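Alkaline serine protease AL20 (Nesterenkonia abyssinica, PDB 3CP7) probably cleaves peptide bonds as a secreted, thermostable, alkaline trypsin-like serine protease of the chymotrypsin type. Local coordinates at residues H8-V12 with A127-P131; G86-H90 with G154-Q158. One frame throughout, in Å; residues are numbered along the deposited sequence.

Interaction 1: residues H8-V12 with A127-P131; sequences HIGKV and AYGYP
This is a buried contact between the two beta sheets of the protease, joining the start of strand 9-16 to the end of strand 124-129 and the loop residue Tyr-130. Residues 9-12 and 127-129 are extended; Tyr-130 leaves the strand (phi/psi -114/73). The touching backbones run 22° apart but are not sheet neighbours. The nearest CA atoms are those of Lys-11 and Tyr-130, 6.2 Å apart. Lys-11 CB packs over one face of the Tyr-130 ring (chi1 m, chi2 84°), 4.0 Å from its centroid (CH-pi). Tyr-130 CE1 lies 3.4 Å from Gly-10 C. Lys-11 is extended through chi3 and bends at chi4 (p), so that NZ hydrogen-bonds Gly-138 O. Ile-9 (m, t) places CD1 3.9 Å from Tyr-128 CB. Water 1 O bridges Ile-9 O (3.0 Å) and Tyr-130 OH (3.1 Å); that hydroxyl also hydrogen-bonds Tyr-61 O. Strand 9-16 pairs with strands 19-27 and 55-59, closing the barrel. The contact lies between the two beta domains of a chymotrypsin-like fold.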
loop_
_atom_site.group_PDB
_atom_site.type_symbol
_atom_site.label_atom_id
_atom_site.label_comp_id
_atom_site.label_asym_id
_atom_site.label_seq_id
_atom_site.Cartn_x
_atom_site.Cartn_y
_atom_site.Cartn_z
ATOM N N HIS A 8 -8.498 9.288 -21.586
ATOM C CA HIS A 8 -8.083 8.992 -20.222
ATOM C C HIS A 8 -8.637 7.648 -19.747
ATOM O O HIS A 8 -8.042 7.026 -18.876
ATOM C CB HIS A 8 -8.481 10.119 -19.265
ATOM C CG HIS A 8 -9.891 10.602 -19.429
ATOM N ND1 HIS A 8 -10.938 10.109 -18.681
ATOM C CD2 HIS A 8 -10.426 11.547 -20.241
ATOM C CE1 HIS A 8 -12.056 10.731 -19.023
ATOM N NE2 HIS A 8 -11.769 11.615 -19.965
ATOM N N ILE A 9 -9.757 7.207 -20.324
ATOM C CA ILE A 9 -10.320 5.888 -19.985
ATOM C C ILE A 9 -9.634 4.836 -20.859
ATOM O O ILE A 9 -9.413 5.070 -22.052
ATOM C CB ILE A 9 -11.848 5.819 -20.216
ATOM C CG1 ILE A 9 -12.553 7.059 -19.656
ATOM C CG2 ILE A 9 -12.399 4.547 -19.570
ATOM C CD1 ILE A 9 -14.051 7.103 -19.931
ATOM N N GLY A 10 -9.314 3.678 -20.295
ATOM C CA GLY A 10 -8.620 2.662 -21.076
ATOM C C GLY A 10 -8.861 1.261 -20.577
ATOM O O GLY A 10 -9.487 1.060 -19.527
ATOM N N LYS A 11 -8.342 0.302 -21.341
ATOM C CA LYS A 11 -8.504 -1.119 -21.056
ATOM C C LYS A 11 -7.256 -1.603 -20.318
ATOM O O LYS A 11 -6.156 -1.080 -20.555
ATOM C CB LYS A 11 -8.710 -1.889 -22.363
ATOM C CG LYS A 11 -8.976 -3.379 -22.199
ATOM C CD LYS A 11 -9.207 -4.009 -23.550
ATOM C CE LYS A 11 -9.436 -5.502 -23.455
ATOM N NZ LYS A 11 -10.790 -5.872 -22.975
ATOM N N VAL A 12 -7.433 -2.574 -19.419
ATOM C CA VAL A 12 -6.329 -3.144 -18.650
ATOM C C VAL A 12 -6.183 -4.624 -19.018
ATOM O O VAL A 12 -7.188 -5.328 -19.165
ATOM C CB VAL A 12 -6.593 -3.004 -17.129
ATOM C CG1 VAL A 12 -5.624 -3.837 -16.326
ATOM C CG2 VAL A 12 -6.492 -1.548 -16.695
ATOM N N ALA A 127 -20.814 5.732 -15.476
ATOM C CA ALA A 127 -19.742 4.743 -15.277
ATOM C C ALA A 127 -19.338 4.152 -16.617
ATOM O O ALA A 127 -20.181 3.950 -17.487
ATOM C CB ALA A 127 -20.198 3.647 -14.332
ATOM N N TYR A 128 -18.049 3.877 -16.781
ATOM C CA TYR A 128 -17.498 3.440 -18.062
ATOM C C TYR A 128 -16.621 2.222 -17.888
ATOM O O TYR A 128 -16.034 2.018 -16.824
ATOM C CB TYR A 128 -16.699 4.583 -18.717
ATOM C CG TYR A 128 -17.608 5.711 -19.114
ATOM C CD1 TYR A 128 -17.976 6.685 -18.192
ATOM C CD2 TYR A 128 -18.131 5.788 -20.404
ATOM C CE1 TYR A 128 -18.850 7.713 -18.537
ATOM C CE2 TYR A 128 -19.004 6.818 -20.762
ATOM C CZ TYR A 128 -19.364 7.757 -19.821
ATOM O OH TYR A 128 -20.218 8.784 -20.145
ATOM N N GLY A 129 -16.508 1.420 -18.936
ATOM C CA GLY A 129 -15.572 0.312 -18.898
ATOM C C GLY A 129 -15.527 -0.457 -20.192
ATOM O O GLY A 129 -16.232 -0.111 -21.158
ATOM N N TYR A 130 -14.699 -1.496 -20.195
ATOM C CA TYR A 130 -14.518 -2.392 -21.325
ATOM C C TYR A 130 -15.028 -3.795 -20.983
ATOM O O TYR A 130 -14.233 -4.724 -20.809
ATOM C CB TYR A 130 -13.050 -2.433 -21.733
ATOM C CG TYR A 130 -12.602 -1.175 -22.437
ATOM C CD1 TYR A 130 -12.192 -0.047 -21.714
ATOM C CD2 TYR A 130 -12.614 -1.102 -23.827
ATOM C CE1 TYR A 130 -11.791 1.112 -22.355
ATOM C CE2 TYR A 130 -12.217 0.060 -24.484
ATOM C CZ TYR A 130 -11.798 1.159 -23.742
ATOM O OH TYR A 130 -11.394 2.310 -24.378
ATOM N N PRO A 131 -16.359 -3.957 -20.920
ATOM C CA PRO A 131 -16.892 -5.281 -20.582
ATOM C C PRO A 131 -16.487 -6.296 -21.653
ATOM O O PRO A 131 -16.470 -5.969 -22.847
ATOM C CB PRO A 131 -18.409 -5.064 -20.574
ATOM C CG PRO A 131 -18.626 -3.862 -21.442
ATOM C CD PRO A 131 -17.431 -2.981 -21.190
HETATM O O HOH W 1 -11.687 5.345 -23.913
#

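Interaction 2: residues G86-H90 with G154-Q158; sequences GDFEH and GSSTQ
Glu-89, Thr-157 and Ser-156 carry most of this surface contact, which brings the loop after helix 80-85 against the loop before strand 158-161. Glu-89 and Thr-157 are closest in register, with CA atoms 5.8 Å apart. Glu-89 sits in a short 3-10 segment, 88-89. Its side chain (chi1 m, chi2 t) reaches across so that OE2 accepts a hydrogen bond from Ser-156 N at 2.9 Å. Ser-155 CB is 3.4 Å from the same OE2. Ser-156 (chi1 p) adds a bridge: water 2 O donates to Glu-89 O (2.8 Å) and is hydrogen-bonded with Ser-156 OG (2.8 Å). Thr-157 (chi1 p) turns CG2 to the other loop, 3.6 Å from Phe-88 O and 4.1 Å from Glu-89 CA, while OG1 is hydrogen-bonded with Tyr-189 OH. Asp-87 OD1 accepts from Glu-89 N (3.0 Å), and His-90 N donates to Asp-87 O (2.9 Å). Ser-155 OG accepts from Thr-157 N (3.1 Å) and is hydrogen-bonded with Asp-151 OD2. The Phe-88 ring meets Trp-82 edge-to-face and touches the probable Ser-His-Asp triad. Side-chain turns shape both loops, an Asx turn at Asp-87 and an ST turn at Ser-155, in a loop-to-loop contact close to the likely active site.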
loop_
_atom_site.group_PDB
_atom_site.type_symbol
_atom_site.label_atom_id
_atom_site.label_comp_id
_atom_site.label_asym_id
_atom_site.label_seq_id
_atom_site.Cartn_x
_atom_site.Cartn_y
_atom_site.Cartn_z
ATOM N N GLY A 86 -9.601 -8.741 1.325
ATOM C CA GLY A 86 -10.584 -8.767 0.237
ATOM C C GLY A 86 -11.830 -7.966 0.578
ATOM O O GLY A 86 -12.942 -8.326 0.176
ATOM N N ASP A 87 -11.640 -6.873 1.316
ATOM C CA ASP A 87 -12.737 -6.040 1.807
ATOM C C ASP A 87 -13.292 -5.201 0.665
ATOM O O ASP A 87 -12.638 -4.256 0.210
ATOM C CB ASP A 87 -12.190 -5.128 2.905
ATOM C CG ASP A 87 -13.253 -4.265 3.569
ATOM O OD1 ASP A 87 -14.418 -4.212 3.113
ATOM O OD2 ASP A 87 -12.907 -3.617 4.580
ATOM N N PHE A 88 -14.505 -5.511 0.218
ATOM C CA PHE A 88 -15.105 -4.782 -0.903
ATOM C C PHE A 88 -15.392 -3.308 -0.606
ATOM O O PHE A 88 -15.512 -2.507 -1.546
ATOM C CB PHE A 88 -16.354 -5.489 -1.444
ATOM C CG PHE A 88 -16.039 -6.669 -2.322
ATOM C CD1 PHE A 88 -16.160 -7.968 -1.841
ATOM C CD2 PHE A 88 -15.581 -6.473 -3.623
ATOM C CE1 PHE A 88 -15.847 -9.060 -2.665
ATOM C CE2 PHE A 88 -15.270 -7.559 -4.453
ATOM C CZ PHE A 88 -15.414 -8.849 -3.960
ATOM N N GLU A 89 -15.467 -2.930 0.671
ATOM C CA GLU A 89 -15.600 -1.496 0.961
ATOM C C GLU A 89 -14.404 -0.700 0.446
ATOM O O GLU A 89 -14.495 0.518 0.285
ATOM C CB GLU A 89 -15.800 -1.219 2.455
ATOM C CG GLU A 89 -17.162 -1.646 2.982
ATOM C CD GLU A 89 -17.473 -1.115 4.365
ATOM O OE1 GLU A 89 -16.531 -0.815 5.133
ATOM O OE2 GLU A 89 -18.682 -1.000 4.669
ATOM N N HIS A 90 -13.289 -1.394 0.196
ATOM C CA HIS A 90 -12.064 -0.730 -0.254
ATOM C C HIS A 90 -11.499 -1.367 -1.508
ATOM O O HIS A 90 -10.284 -1.425 -1.686
ATOM C CB HIS A 90 -11.033 -0.669 0.882
ATOM C CG HIS A 90 -11.557 0.043 2.087
ATOM N ND1 HIS A 90 -11.568 1.417 2.187
ATOM C CD2 HIS A 90 -12.161 -0.423 3.205
ATOM C CE1 HIS A 90 -12.125 1.767 3.333
ATOM N NE2 HIS A 90 -12.510 0.672 3.961
ATOM N N GLY A 154 -25.654 -3.588 3.232
ATOM C CA GLY A 154 -25.391 -2.679 4.340
ATOM C C GLY A 154 -23.972 -2.160 4.463
ATOM O O GLY A 154 -23.665 -1.440 5.414
ATOM N N SER A 155 -23.100 -2.512 3.516
ATOM C CA SER A 155 -21.759 -1.940 3.512
ATOM C C SER A 155 -21.814 -0.522 2.959
ATOM O O SER A 155 -22.871 -0.058 2.528
ATOM C CB SER A 155 -20.795 -2.804 2.687
ATOM O OG SER A 155 -20.792 -2.443 1.308
ATOM N N SER A 156 -20.663 0.150 2.963
ATOM C CA SER A 156 -20.576 1.527 2.469
ATOM C C SER A 156 -20.536 1.627 0.938
ATOM O O SER A 156 -20.517 2.736 0.385
ATOM C CB SER A 156 -19.372 2.247 3.080
ATOM O OG SER A 156 -18.173 1.598 2.681
ATOM N N THR A 157 -20.512 0.496 0.231
ATOM C CA THR A 157 -20.540 0.578 -1.241
ATOM C C THR A 157 -21.885 1.122 -1.730
ATOM O O THR A 157 -22.868 1.191 -0.964
ATOM C CB THR A 157 -20.251 -0.770 -1.925
ATOM O OG1 THR A 157 -21.317 -1.678 -1.633
ATOM C CG2 THR A 157 -18.936 -1.342 -1.424
ATOM N N GLN A 158 -21.919 1.526 -2.994
ATOM C CA GLN A 158 -23.152 2.001 -3.626
ATOM C C GLN A 158 -23.362 1.282 -4.940
ATOM O O GLN A 158 -22.398 0.851 -5.577
ATOM C CB GLN A 158 -23.098 3.504 -3.888
ATOM C CG GLN A 158 -22.825 4.343 -2.658
ATOM C CD GLN A 158 -22.972 5.819 -2.954
ATOM O OE1 GLN A 158 -24.001 6.419 -2.654
ATOM N NE2 GLN A 158 -21.965 6.404 -3.584
HETATM O O HOH W 2 -17.201 1.347 0.072
#

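The two contacts cross along the chain: 8-12, 86-90, 127-131, then 154-158. Their centres are about 21 Å apart and their nearest atoms about 9 Å, so they do not touch. Each joins the barrel half, which holds strand 9-16 and strand 93-97, to the half with strands 124-129 and 158-161. Interaction 1 does so in the interior, through strand ends and aromatic side chains. Interaction 2 does so at the surface, through loops, mainly by polar groups. Together they connect the halves at two separate places. In chymotrypsin-like proteases the catalytic site lies between these halves, as the probable triad His-41, Asp-91 and Ser-169 would here.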